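Local coordinates for epidermin decarboxylase (Staphylococcus epidermidis, PDB 1G63), which uses FMN to decarboxylate oxidatively the C-terminal cysteine residue of the epidermin precursor, leaving a carbon-carbon double bond, at residues B[23-28]-B[163-168]. Sequence-based numbering, arbitrary orientation.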
# COMPACT_ATOMS: atom_id res chain seq x y z
N VAL B 23 -29.82 13.96 18.46
CA VAL B 23 -30.82 13.30 19.29
C VAL B 23 -31.92 14.27 19.73
O VAL B 23 -33.10 13.92 19.80
CB VAL B 23 -30.16 12.65 20.53
CG1 VAL B 23 -29.31 13.67 21.26
CG2 VAL B 23 -31.24 12.07 21.45
N GLU B 24 -31.52 15.51 20.01
CA GLU B 24 -32.46 16.54 20.45
C GLU B 24 -33.42 16.92 19.31
O GLU B 24 -34.63 16.97 19.50
CB GLU B 24 -31.68 17.77 20.90
CG GLU B 24 -32.50 18.73 21.74
CD GLU B 24 -32.62 18.29 23.18
OE1 GLU B 24 -33.42 18.89 23.93
OE2 GLU B 24 -31.90 17.35 23.58
N LEU B 25 -32.86 17.19 18.13
CA LEU B 25 -33.64 17.57 16.97
C LEU B 25 -34.50 16.44 16.42
O LEU B 25 -35.50 16.69 15.74
CB LEU B 25 -32.71 18.08 15.86
CG LEU B 25 -31.97 19.38 16.16
CD1 LEU B 25 -30.93 19.65 15.08
CD2 LEU B 25 -32.96 20.52 16.24
N LYS B 26 -34.13 15.19 16.71
CA LYS B 26 -34.89 14.04 16.23
C LYS B 26 -36.30 14.04 16.79
O LYS B 26 -37.17 13.31 16.30
CB LYS B 26 -34.20 12.74 16.64
CG LYS B 26 -33.05 12.32 15.74
CD LYS B 26 -33.31 10.98 15.09
CE LYS B 26 -34.59 10.99 14.28
NZ LYS B 26 -34.89 9.65 13.70
N GLN B 27 -36.52 14.86 17.81
CA GLN B 27 -37.83 14.93 18.44
C GLN B 27 -38.77 15.95 17.81
O GLN B 27 -39.96 15.92 18.07
CB GLN B 27 -37.66 15.26 19.92
CG GLN B 27 -36.81 14.26 20.67
CD GLN B 27 -36.70 14.59 22.15
OE1 GLN B 27 -36.26 15.68 22.52
NE2 GLN B 27 -37.11 13.65 23.00
N HIS B 28 -38.24 16.83 16.98
CA HIS B 28 -39.07 17.85 16.35
C HIS B 28 -39.19 17.70 14.83
O HIS B 28 -40.10 18.26 14.23
CB HIS B 28 -38.55 19.25 16.67
CG HIS B 28 -38.41 19.52 18.14
ND1 HIS B 28 -37.42 18.94 18.91
CD2 HIS B 28 -39.11 20.32 18.97
CE1 HIS B 28 -37.52 19.37 20.15
NE2 HIS B 28 -38.54 20.21 20.22
N PRO B 163 -25.06 27.49 20.01
CA PRO B 163 -26.48 27.78 20.21
C PRO B 163 -27.20 26.71 21.02
O PRO B 163 -26.98 25.51 20.82
CB PRO B 163 -27.03 27.84 18.78
CG PRO B 163 -25.82 27.95 17.89
CD PRO B 163 -24.79 27.13 18.61
N ASN B 164 -28.06 27.13 21.94
CA ASN B 164 -28.86 26.21 22.74
C ASN B 164 -29.85 25.59 21.74
O ASN B 164 -30.17 26.21 20.73
CB ASN B 164 -29.59 27.00 23.84
CG ASN B 164 -30.62 26.18 24.59
OD1 ASN B 164 -31.73 25.94 24.09
ND2 ASN B 164 -30.26 25.73 25.79
N ILE B 165 -30.32 24.37 21.99
CA ILE B 165 -31.24 23.72 21.05
C ILE B 165 -32.55 24.50 20.88
O ILE B 165 -33.21 24.41 19.85
CB ILE B 165 -31.52 22.26 21.48
CG1 ILE B 165 -31.79 21.40 20.24
CG2 ILE B 165 -32.68 22.20 22.45
CD1 ILE B 165 -33.08 21.68 19.53
N GLU B 166 -32.90 25.28 21.90
CA GLU B 166 -34.10 26.11 21.86
C GLU B 166 -33.82 27.26 20.88
O GLU B 166 -34.71 27.73 20.17
CB GLU B 166 -34.40 26.65 23.26
CG GLU B 166 -35.44 27.75 23.30
CD GLU B 166 -35.15 28.79 24.39
OE1 GLU B 166 -35.89 29.79 24.47
OE2 GLU B 166 -34.17 28.60 25.16
N ASN B 167 -32.57 27.70 20.86
CA ASN B 167 -32.13 28.78 19.98
C ASN B 167 -32.24 28.38 18.49
O ASN B 167 -32.77 29.15 17.69
CB ASN B 167 -30.69 29.18 20.30
CG ASN B 167 -30.56 29.95 21.61
OD1 ASN B 167 -29.45 30.12 22.14
ND2 ASN B 167 -31.68 30.43 22.14
N VAL B 168 -31.74 27.21 18.12
CA VAL B 168 -31.81 26.82 16.71
C VAL B 168 -33.25 26.47 16.31
O VAL B 168 -33.62 26.61 15.15
CB VAL B 168 -30.83 25.65 16.34
CG1 VAL B 168 -29.59 25.73 17.20
CG2 VAL B 168 -31.49 24.32 16.47
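Chi1 of Glu24 (-163°) sets CG opposite the backbone N, and a bend at chi2 then lays the chain obliquely over Ile165; Leu25, with CG opposite its carbonyl carbon (chi1 -66°), sends its end toward the same isoleucine. Ile165 meets both residues: its CG1-CD1 arm touches Glu24 as well as Leu25, while CG2 is turned to Glu24 alone. CG2 lies against CG and the carboxylate of Glu24, 3.7 Å from OE1, and CG1 faces CB of Glu24. The Ile165 and Leu25 side chains pass in opposite directions, CD1 meeting CD2 at 3.5 Å. One turn on, Val168 CG2 approaches the same Leu25 CD2 at 4.1 Å, the two side chains crossing at about a right angle. These contacts pack the first helix of the Rossmann-like domain, which follows strand 5-9, against the start of helix 165-172, reached from the antiparallel pair 144-149 and 156-161. Leu169 of the same helix touches both Leu25 and His28, and Phe113 of strand 110-114, in the parallel sheet, touches Val168. Asn164 is the N-cap of helix 165-172 and forms a capping box with Asn167, whose OD1 accepts a weak bond from Asn164 N at 3.3 Å. The His28 ring presents its edge to Glu24 O, with a weak, bent bond from ND1 (3.5 Å, 139°). Tyr21 OH hydrogen-bonds to Pro163 O, a second, polar link between the two regions.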